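Local coordinates for protein endo-1,4-beta-xylanase C (Paenibacillus barcinonensis, PDB 4XUR) that hydrolyses internal beta-1,4-xylosidic linkages of xylan and is represented here by one of its xylan-binding CBM22 modules, which carries bound xylotetraose, at residues S40-N45 with W81-E86; S96-F101 with A106-A111; A128-P133 with S140-Y145. All coordinates share one frame; numbering follows the deposited sequence.

Overall arrangement
Three contacts within one CBM22 beta-sandwich illustrate how chemistry follows position in a fold. Interaction 1 is a surface contact in which a loop is laid by ring stacking against the end of strand 75-83, near the calcium ion. Interactions 2 and 3 lie across the chain's centre from it, their centres about 9 Å apart. Interaction 2 is partly buried and stays within one sheet, a hairpin joined by backbone hydrogen bonds with a sugar-binding tyrosine on it. Interaction 3 is buried and crosses between the sheets through aliphatic contacts alone. Strands 90-101 and 139-147 are sheet neighbours, so interactions 2 and 3 touch, through S96 with Y145 and E100 with S140, and both reach one xylose unit.

Interaction 1: S40-N45 with W81-E86; sequences SGIGHN and WAMYDE
W81 meets H44 ring to ring, and this stack is the chief tie between the loop 40-45 and the strand end 81-86 at one extremity of the CBM22 beta-sandwich. The six-membered ring of the indole lies in an offset stack with the imidazole, centroids 3.8 Å apart and planes at 16°. NE2 of H44 sits over the middle of the indole, 3.3 Å from CD2 of W81, while N45 OD1 lies over the other imidazole face and W123 meets the same ring with its plane inclined. A first torsion of 176° swings CG of H44 away from the backbone N and carries the ring out from the loop to the indole. An alanine in place of W81 is likely to leave one imidazole face without its partner and the ring freer to turn, close to the calcium site. That site is tied in through the backbone: H44 N bonds to the carboxylate of D167, a calcium ligand whose own backbone pairs with W81, and H44 O bonds to the calcium ligand S46. Two residues on, M83 bends at its second and third torsions and brings its terminal methyl CE to 3.9 Å from CG2 of I42, the two chains crossing at about a right angle. D85 ends the row, its OD2 lying 4.4 Å from CD1 of I42.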
loop_
_atom_site.group_PDB
_atom_site.type_symbol
_atom_site.label_atom_id
_atom_site.label_comp_id
_atom_site.label_asym_id
_atom_site.label_seq_id
_atom_site.Cartn_x
_atom_site.Cartn_y
_atom_site.Cartn_z
ATOM N N SER A 40 -7.691 1.516 -16.801
ATOM C CA SER A 40 -7.128 0.674 -17.820
ATOM C C SER A 40 -6.235 1.487 -18.786
ATOM O O SER A 40 -6.415 2.689 -18.959
ATOM C CB SER A 40 -8.252 -0.079 -18.578
ATOM O OG SER A 40 -8.872 0.799 -19.515
ATOM N N GLY A 41 -5.292 0.805 -19.398
ATOM C CA GLY A 41 -4.269 1.416 -20.236
ATOM C C GLY A 41 -3.032 1.833 -19.511
ATOM O O GLY A 41 -2.101 2.373 -20.101
ATOM N N ILE A 42 -2.993 1.570 -18.187
ATOM C CA ILE A 42 -1.807 1.832 -17.352
ATOM C C ILE A 42 -1.699 0.614 -16.415
ATOM O O ILE A 42 -2.662 0.295 -15.698
ATOM C CB ILE A 42 -1.938 3.101 -16.481
ATOM C CG1 ILE A 42 -1.862 4.369 -17.366
ATOM C CG2 ILE A 42 -0.835 3.120 -15.414
ATOM C CD1 ILE A 42 -0.491 4.669 -17.888
ATOM N N GLY A 43 -0.545 -0.049 -16.467
ATOM C CA GLY A 43 -0.335 -1.280 -15.753
ATOM C C GLY A 43 1.112 -1.741 -15.740
ATOM O O GLY A 43 1.898 -1.284 -16.558
ATOM N N HIS A 44 1.485 -2.616 -14.791
ATOM C CA HIS A 44 2.800 -3.233 -14.802
ATOM C C HIS A 44 2.770 -4.459 -15.705
ATOM O O HIS A 44 2.156 -5.472 -15.378
ATOM C CB HIS A 44 3.295 -3.670 -13.378
ATOM C CG HIS A 44 4.601 -4.399 -13.391
ATOM N ND1 HIS A 44 5.790 -3.871 -13.901
ATOM C CD2 HIS A 44 4.906 -5.638 -12.935
ATOM C CE1 HIS A 44 6.763 -4.764 -13.733
ATOM N NE2 HIS A 44 6.242 -5.846 -13.174
ATOM N N ASN A 45 3.336 -4.311 -16.898
ATOM C CA ASN A 45 3.271 -5.355 -17.921
ATOM C C ASN A 45 1.827 -5.881 -18.124
ATOM O O ASN A 45 1.586 -7.085 -18.281
ATOM C CB ASN A 45 4.206 -6.516 -17.574
ATOM C CG ASN A 45 5.697 -6.157 -17.581
ATOM O OD1 ASN A 45 6.455 -6.656 -16.760
ATOM N ND2 ASN A 45 6.126 -5.340 -18.511
ATOM N N TRP A 81 4.328 -3.614 -7.026
ATOM C CA TRP A 81 4.958 -2.680 -7.985
ATOM C C TRP A 81 4.275 -1.388 -7.939
ATOM O O TRP A 81 3.040 -1.330 -7.816
ATOM C CB TRP A 81 4.895 -3.260 -9.378
ATOM C CG TRP A 81 5.742 -4.518 -9.532
ATOM C CD1 TRP A 81 5.403 -5.769 -9.152
ATOM C CD2 TRP A 81 7.022 -4.623 -10.161
ATOM N NE1 TRP A 81 6.410 -6.646 -9.411
ATOM C CE2 TRP A 81 7.434 -5.970 -10.017
ATOM C CE3 TRP A 81 7.900 -3.707 -10.708
ATOM C CZ2 TRP A 81 8.648 -6.429 -10.531
ATOM C CZ3 TRP A 81 9.111 -4.174 -11.209
ATOM C CH2 TRP A 81 9.482 -5.501 -11.080
ATOM N N ALA A 82 5.044 -0.310 -8.035
ATOM C CA ALA A 82 4.487 1.044 -7.950
ATOM C C ALA A 82 5.089 1.900 -9.028
ATOM O O ALA A 82 6.234 1.624 -9.475
ATOM C CB ALA A 82 4.735 1.652 -6.581
ATOM N N MET A 83 4.323 2.913 -9.450
ATOM C CA MET A 83 4.743 3.891 -10.500
ATOM C C MET A 83 4.041 5.222 -10.278
ATOM O O MET A 83 2.906 5.267 -9.831
ATOM C CB MET A 83 4.488 3.308 -11.890
ATOM C CG MET A 83 5.047 4.147 -13.067
ATOM S SD MET A 83 3.897 5.420 -13.629
ATOM C CE MET A 83 2.800 4.408 -14.604
ATOM N N TYR A 84 4.748 6.331 -10.660
ATOM C CA TYR A 84 4.142 7.659 -10.730
ATOM C C TYR A 84 4.598 8.312 -12.068
ATOM O O TYR A 84 5.644 8.050 -12.522
ATOM C CB TYR A 84 4.526 8.494 -9.499
ATOM C CG TYR A 84 5.914 9.133 -9.497
ATOM C CD1 TYR A 84 7.061 8.379 -9.189
ATOM C CD2 TYR A 84 6.076 10.460 -9.858
ATOM C CE1 TYR A 84 8.315 8.954 -9.141
ATOM C CE2 TYR A 84 7.351 11.048 -9.834
ATOM C CZ TYR A 84 8.450 10.310 -9.563
ATOM O OH TYR A 84 9.699 10.900 -9.557
ATOM N N ASP A 85 3.723 9.132 -12.639
ATOM C CA ASP A 85 4.060 9.804 -13.921
ATOM C C ASP A 85 3.697 11.325 -13.973
ATOM O O ASP A 85 3.383 11.827 -15.039
ATOM C CB ASP A 85 3.466 9.011 -15.112
ATOM C CG ASP A 85 1.949 8.931 -15.120
ATOM O OD1 ASP A 85 1.261 9.809 -14.511
ATOM O OD2 ASP A 85 1.407 7.987 -15.762
ATOM N N GLU A 86 3.821 12.015 -12.842
ATOM C CA GLU A 86 3.831 13.481 -12.808
ATOM C C GLU A 86 4.603 14.043 -11.626
ATOM O O GLU A 86 4.719 13.420 -10.586
ATOM C CB GLU A 86 2.401 14.034 -12.909
ATOM C CG GLU A 86 1.535 13.848 -11.703
ATOM C CD GLU A 86 0.162 14.461 -11.860
ATOM O OE1 GLU A 86 -0.577 14.073 -12.800
ATOM O OE2 GLU A 86 -0.181 15.315 -11.022
#

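Interaction 2: S96-F101 with A106-A111; sequences SLEKEF and ANLEYA. With XYP (beta-D-xylopyranose), chain D; XYP (beta-D-xylopyranose), chain B; XYP (beta-D-xylopyranose), chain C.
L97 and K99 pair with A111 and E109 as antiparallel hydrogen-bonded pairs, with the non-hydrogen-bonded pair E98-Y110 between them and the strand directions 155° apart. L97 N and K99 N each lie 2.8 Å from their acceptors, A111 O and E109 O, and the return bonds run from A111 N to L97 O and from E109 N to K99 O; those of the K99-E109 pair are nearly straight, those of the L97-A111 pair somewhat more bent. Where the hairpin splays toward its turn, a water bridges F101 N, from which it accepts, and N107 O. E98 and Y110 share a sheet face and lie side by side, carboxylate and ring planes 79° apart. E98 runs out extended with CG opposite the backbone N (chi1 171°), which brings OE1 of E98 to the ring edge, 3.7 Å from CE1 of Y110. The carboxylate is buried, yet salt bridges to R143, R31 and R29 satisfy it and would probably keep it ionised. This hairpin, strands 90-101 and 109-119, forms an outer part of the four-stranded sheet of the CBM22 sandwich, and Y110 is part of its xylan-binding site. Two consecutive xylose units lie against one face of the Y110 ring, off-centre, with CD2 of Y110 3.3 Å from C5 of the chain D unit; the opposite face lies over the backbone of L108. L108 itself forks, CD1 lying 3.6 Å from OE2 of E98 and CD2 3.7 Å from CB of E100. On the face shared by K99 and E109, NZ of K99 stays 4.4 Å from OE1 of E109, too long for a salt bridge, while OE2 of E109 approaches CE1 of F101 obliquely at 3.1 Å.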
loop_
_atom_site.group_PDB
_atom_site.type_symbol
_atom_site.label_atom_id
_atom_site.label_comp_id
_atom_site.label_asym_id
_atom_site.label_seq_id
_atom_site.Cartn_x
_atom_site.Cartn_y
_atom_site.Cartn_z
ATOM N N SER A 96 3.705 0.078 3.877
ATOM C CA SER A 96 3.426 0.139 5.319
ATOM C C SER A 96 2.307 -0.796 5.757
ATOM O O SER A 96 1.515 -1.291 4.943
ATOM C CB SER A 96 3.104 1.555 5.714
ATOM O OG SER A 96 4.158 2.436 5.449
ATOM N N LEU A 97 2.251 -1.034 7.066
ATOM C CA LEU A 97 1.251 -1.812 7.685
ATOM C C LEU A 97 0.477 -0.944 8.622
ATOM O O LEU A 97 1.089 -0.274 9.446
ATOM C CB LEU A 97 1.830 -3.015 8.453
ATOM C CG LEU A 97 2.738 -3.967 7.687
ATOM C CD1 LEU A 97 3.237 -4.995 8.681
ATOM C CD2 LEU A 97 2.031 -4.589 6.504
ATOM N N GLU A 98 -0.855 -1.066 8.598
ATOM C CA GLU A 98 -1.719 -0.496 9.685
ATOM C C GLU A 98 -2.234 -1.603 10.541
ATOM O O GLU A 98 -2.812 -2.559 10.005
ATOM C CB GLU A 98 -2.899 0.270 9.046
ATOM C CG GLU A 98 -3.944 0.700 10.057
ATOM C CD GLU A 98 -5.058 1.527 9.350
ATOM O OE1 GLU A 98 -4.744 2.566 8.769
ATOM O OE2 GLU A 98 -6.202 1.036 9.301
ATOM N N LYS A 99 -1.998 -1.539 11.863
ATOM C CA LYS A 99 -2.378 -2.622 12.791
ATOM C C LYS A 99 -3.396 -2.172 13.841
ATOM O O LYS A 99 -3.260 -1.106 14.411
ATOM C CB LYS A 99 -1.142 -3.188 13.469
ATOM C CG LYS A 99 -0.298 -4.032 12.565
ATOM C CD LYS A 99 0.910 -4.565 13.356
ATOM C CE LYS A 99 2.167 -3.894 12.976
ATOM N NZ LYS A 99 3.304 -4.590 13.569
ATOM N N GLU A 100 -4.401 -3.007 14.042
ATOM C CA GLU A 100 -5.478 -2.814 15.019
ATOM C C GLU A 100 -5.387 -3.990 16.024
ATOM O O GLU A 100 -5.217 -5.159 15.622
ATOM C CB GLU A 100 -6.854 -2.838 14.339
ATOM C CG GLU A 100 -8.027 -2.725 15.299
ATOM C CD GLU A 100 -9.331 -3.053 14.635
ATOM O OE1 GLU A 100 -9.878 -2.211 13.971
ATOM O OE2 GLU A 100 -9.821 -4.208 14.775
ATOM N N PHE A 101 -5.500 -3.667 17.323
ATOM C CA PHE A 101 -5.450 -4.597 18.397
ATOM C C PHE A 101 -6.751 -4.464 19.225
ATOM O O PHE A 101 -7.152 -3.359 19.533
ATOM C CB PHE A 101 -4.242 -4.388 19.324
ATOM C CG PHE A 101 -2.927 -4.667 18.649
ATOM C CD1 PHE A 101 -2.306 -3.683 17.875
ATOM C CD2 PHE A 101 -2.324 -5.925 18.715
ATOM C CE1 PHE A 101 -1.103 -3.928 17.253
ATOM C CE2 PHE A 101 -1.109 -6.146 18.098
ATOM C CZ PHE A 101 -0.498 -5.139 17.356
ATOM N N ALA A 106 -9.524 3.303 17.859
ATOM C CA ALA A 106 -8.989 4.602 18.252
ATOM C C ALA A 106 -7.490 4.568 18.513
ATOM O O ALA A 106 -6.910 5.605 18.735
ATOM C CB ALA A 106 -9.758 5.107 19.541
ATOM N N ASN A 107 -6.851 3.398 18.480
ATOM C CA ASN A 107 -5.494 3.279 18.965
ATOM C C ASN A 107 -4.695 2.391 17.958
ATOM O O ASN A 107 -4.127 1.391 18.326
ATOM C CB ASN A 107 -5.634 2.612 20.329
ATOM C CG ASN A 107 -4.367 2.114 20.904
ATOM O OD1 ASN A 107 -3.328 2.751 20.803
ATOM N ND2 ASN A 107 -4.431 0.935 21.537
ATOM N N LEU A 108 -4.723 2.815 16.716
ATOM C CA LEU A 108 -4.068 2.125 15.618
ATOM C C LEU A 108 -2.562 2.385 15.609
ATOM O O LEU A 108 -2.102 3.452 16.088
ATOM C CB LEU A 108 -4.653 2.562 14.244
ATOM C CG LEU A 108 -6.142 2.245 13.993
ATOM C CD1 LEU A 108 -6.520 2.499 12.537
ATOM C CD2 LEU A 108 -6.496 0.819 14.334
ATOM N N GLU A 109 -1.814 1.397 15.087
ATOM C CA GLU A 109 -0.381 1.428 14.921
ATOM C C GLU A 109 0.008 1.363 13.461
ATOM O O GLU A 109 -0.697 0.752 12.658
ATOM C CB GLU A 109 0.223 0.113 15.493
ATOM C CG GLU A 109 0.531 0.140 16.912
ATOM C CD GLU A 109 1.205 -1.178 17.324
ATOM O OE1 GLU A 109 2.142 -1.672 16.600
ATOM O OE2 GLU A 109 0.789 -1.686 18.301
ATOM N N TYR A 110 1.172 1.920 13.130
ATOM C CA TYR A 110 1.687 1.942 11.752
ATOM C C TYR A 110 3.161 1.625 11.752
ATOM O O TYR A 110 3.908 2.103 12.623
ATOM C CB TYR A 110 1.426 3.314 11.087
ATOM C CG TYR A 110 0.034 3.914 11.485
ATOM C CD1 TYR A 110 -1.120 3.610 10.782
ATOM C CD2 TYR A 110 -0.086 4.834 12.552
ATOM C CE1 TYR A 110 -2.359 4.137 11.155
ATOM C CE2 TYR A 110 -1.289 5.361 12.912
ATOM C CZ TYR A 110 -2.434 5.029 12.218
ATOM O OH TYR A 110 -3.660 5.606 12.609
ATOM N N ALA A 111 3.597 0.904 10.747
ATOM C CA ALA A 111 5.016 0.533 10.543
ATOM C C ALA A 111 5.307 0.446 9.071
ATOM O O ALA A 111 4.553 -0.148 8.329
ATOM C CB ALA A 111 5.260 -0.780 11.147
HETATM C C1 XYP D . 0.660 7.454 9.711
HETATM C C2 XYP D . 1.666 7.257 8.577
HETATM C C3 XYP D . 2.769 6.275 8.954
HETATM C C4 XYP D . 3.366 6.668 10.326
HETATM C C5 XYP D . 2.267 6.898 11.368
HETATM O O2 XYP D . 0.996 6.721 7.444
HETATM O O3 XYP D . 3.794 6.273 7.992
HETATM O O4 XYP D . 4.215 5.573 10.742
HETATM O O5 XYP D . 1.372 7.893 10.918
HETATM C C1 XYP B . -4.337 8.707 9.884
HETATM C C2 XYP B . -3.505 9.550 10.801
HETATM C C3 XYP B . -2.091 9.690 10.323
HETATM C C4 XYP B . -1.513 8.293 10.022
HETATM C C5 XYP B . -2.448 7.499 9.124
HETATM O O2 XYP B . -4.124 10.881 10.913
HETATM O O3 XYP B . -1.273 10.309 11.308
HETATM O O4 XYP B . -0.285 8.447 9.378
HETATM O O5 XYP B . -3.727 7.389 9.726
HETATM C C1 XYP C . 5.247 6.014 11.675
HETATM C C2 XYP C . 5.817 4.803 12.420
HETATM C C3 XYP C . 7.006 5.221 13.215
HETATM C C4 XYP C . 8.010 6.036 12.392
HETATM C C5 XYP C . 7.282 7.176 11.653
HETATM O O2 XYP C . 4.823 4.262 13.261
HETATM O O3 XYP C . 7.679 4.044 13.710
HETATM O O4 XYP C . 9.006 6.581 13.243
HETATM O O5 XYP C . 6.261 6.674 10.846
HETATM O O HOH W 1 -5.726 -0.786 18.016
#

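Interaction 3: A128-P133 with S140-Y145; sequences ADIIVP and SGLRMY. With XYP (beta-D-xylopyranose), chain D.
L142 carries all the contacts of side chain with side chain between 128-133 and 140-145, and these are apolar; no hydrogen bond joins the two segments. Its branches divide the work. CD1 lies 3.7 Å from CD of P133, the two side chains crossing at a slant, and 4.2 Å from CG1 of V132, which it meets at about a right angle. CD2 turns the other way and reaches CD1 of I130 at 4.2 Å, these two chains sliding past one another in opposite directions. The fork is delivered by a first torsion that sets CG opposite the backbone N (chi1 -173°). I130 also touches V76 and I78 of its own sheet and L97 of the facing one.

The polar interactions belong to the other side of strand 139-147. R143 forms salt bridges with E65 and E100, while S140 OG bonds to E100. S140 and G141 together face E100 in a classic beta bulge, and a CB on G141 would clash with NH2 of R143. Further along, Y145 OH donates to O2 of the chain D xylose at 3.0 Å.

One strand thus turns aliphatic groups inward and binding groups outward, the arrangement of a beta-sandwich carbohydrate-binding module whose two sheets pack through a hydrophobic interior while one outer face holds the xylan chain.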
loop_
_atom_site.group_PDB
_atom_site.type_symbol
_atom_site.label_atom_id
_atom_site.label_comp_id
_atom_site.label_asym_id
_atom_site.label_seq_id
_atom_site.Cartn_x
_atom_site.Cartn_y
_atom_site.Cartn_z
ATOM N N ALA A 128 9.339 -6.874 1.195
ATOM C CA ALA A 128 10.005 -7.284 2.434
ATOM C C ALA A 128 9.318 -8.498 3.039
ATOM O O ALA A 128 8.153 -8.794 2.738
ATOM C CB ALA A 128 10.014 -6.159 3.450
ATOM N N ASP A 129 10.034 -9.193 3.903
ATOM C CA ASP A 129 9.351 -10.119 4.894
ATOM C C ASP A 129 8.672 -9.252 5.951
ATOM O O ASP A 129 9.232 -8.270 6.466
ATOM C CB ASP A 129 10.341 -11.047 5.580
ATOM C CG ASP A 129 10.777 -12.239 4.751
ATOM O OD1 ASP A 129 10.400 -12.417 3.589
ATOM O OD2 ASP A 129 11.522 -13.047 5.343
ATOM N N ILE A 130 7.485 -9.680 6.362
ATOM C CA ILE A 130 6.882 -9.094 7.591
ATOM C C ILE A 130 6.446 -10.207 8.553
ATOM O O ILE A 130 6.185 -11.352 8.151
ATOM C CB ILE A 130 5.679 -8.218 7.260
ATOM C CG1 ILE A 130 4.543 -9.011 6.627
ATOM C CG2 ILE A 130 6.105 -7.074 6.396
ATOM C CD1 ILE A 130 3.166 -8.662 7.155
ATOM N N ILE A 131 6.336 -9.823 9.828
ATOM C CA ILE A 131 5.878 -10.710 10.884
ATOM C C ILE A 131 4.385 -10.370 11.100
ATOM O O ILE A 131 3.985 -9.196 11.225
ATOM C CB ILE A 131 6.747 -10.425 12.171
ATOM C CG1 ILE A 131 8.099 -11.047 11.981
ATOM C CG2 ILE A 131 6.064 -10.930 13.457
ATOM C CD1 ILE A 131 9.180 -10.390 12.777
ATOM N N VAL A 132 3.579 -11.418 11.187
ATOM C CA VAL A 132 2.192 -11.309 11.573
ATOM C C VAL A 132 2.196 -11.559 13.089
ATOM O O VAL A 132 2.589 -12.674 13.489
ATOM C CB VAL A 132 1.338 -12.378 10.823
ATOM C CG1 VAL A 132 -0.111 -12.182 11.064
ATOM C CG2 VAL A 132 1.582 -12.246 9.310
ATOM N N PRO A 133 1.780 -10.584 13.888
ATOM C CA PRO A 133 1.778 -10.819 15.370
ATOM C C PRO A 133 0.920 -12.015 15.802
ATOM O O PRO A 133 -0.067 -12.345 15.098
ATOM C CB PRO A 133 1.232 -9.538 15.923
ATOM C CG PRO A 133 1.504 -8.490 14.884
ATOM C CD PRO A 133 1.352 -9.237 13.585
ATOM N N SER A 140 -6.270 -7.726 15.625
ATOM C CA SER A 140 -7.577 -7.853 14.987
ATOM C C SER A 140 -7.687 -7.234 13.583
ATOM O O SER A 140 -8.724 -7.425 12.907
ATOM C CB SER A 140 -8.686 -7.310 15.892
ATOM O OG SER A 140 -8.497 -5.921 16.183
ATOM N N GLY A 141 -6.692 -6.503 13.177
ATOM C CA GLY A 141 -6.498 -6.001 11.771
ATOM C C GLY A 141 -5.057 -5.775 11.404
ATOM O O GLY A 141 -4.244 -5.349 12.227
ATOM N N LEU A 142 -4.698 -6.134 10.178
ATOM C CA LEU A 142 -3.380 -5.903 9.664
ATOM C C LEU A 142 -3.532 -5.607 8.167
ATOM O O LEU A 142 -3.807 -6.515 7.380
ATOM C CB LEU A 142 -2.490 -7.152 9.874
ATOM C CG LEU A 142 -0.977 -7.074 9.532
ATOM C CD1 LEU A 142 -0.149 -8.056 10.398
ATOM C CD2 LEU A 142 -0.686 -7.335 8.089
ATOM N N ARG A 143 -3.315 -4.361 7.804
ATOM C CA ARG A 143 -3.635 -3.902 6.441
ATOM C C ARG A 143 -2.391 -3.372 5.824
ATOM O O ARG A 143 -1.663 -2.542 6.412
ATOM C CB ARG A 143 -4.709 -2.815 6.506
ATOM C CG ARG A 143 -5.949 -3.174 7.278
ATOM C CD ARG A 143 -6.110 -2.377 8.553
ATOM N NE ARG A 143 -7.192 -2.903 9.439
ATOM C CZ ARG A 143 -7.773 -2.270 10.426
ATOM N NH1 ARG A 143 -7.466 -1.031 10.783
ATOM N NH2 ARG A 143 -8.747 -2.889 11.081
ATOM N N MET A 144 -2.123 -3.840 4.628
ATOM C CA MET A 144 -0.984 -3.320 3.882
ATOM C C MET A 144 -1.393 -2.050 3.143
ATOM O O MET A 144 -2.497 -1.943 2.680
ATOM C CB MET A 144 -0.431 -4.335 2.933
ATOM C CG MET A 144 -1.339 -4.710 1.773
ATOM S SD MET A 144 -0.465 -5.850 0.681
ATOM C CE MET A 144 0.833 -4.763 0.087
ATOM N N TYR A 145 -0.485 -1.073 3.009
ATOM C CA TYR A 145 -0.789 0.106 2.232
ATOM C C TYR A 145 0.453 0.742 1.658
ATOM O O TYR A 145 1.573 0.418 2.123
ATOM C CB TYR A 145 -1.621 1.141 3.036
ATOM C CG TYR A 145 -0.970 1.821 4.202
ATOM C CD1 TYR A 145 -0.976 1.209 5.440
ATOM C CD2 TYR A 145 -0.453 3.127 4.102
ATOM C CE1 TYR A 145 -0.426 1.837 6.540
ATOM C CE2 TYR A 145 0.110 3.774 5.196
ATOM C CZ TYR A 145 0.088 3.133 6.417
ATOM O OH TYR A 145 0.625 3.741 7.552
HETATM C C1 XYP D . 0.660 7.454 9.711
HETATM C C2 XYP D . 1.666 7.257 8.577
HETATM C C3 XYP D . 2.769 6.275 8.954
HETATM C C4 XYP D . 3.366 6.668 10.326
HETATM C C5 XYP D . 2.267 6.898 11.368
HETATM O O2 XYP D . 0.996 6.721 7.444
HETATM O O3 XYP D . 3.794 6.273 7.992
HETATM O O4 XYP D . 4.215 5.573 10.742
HETATM O O5 XYP D . 1.372 7.893 10.918
#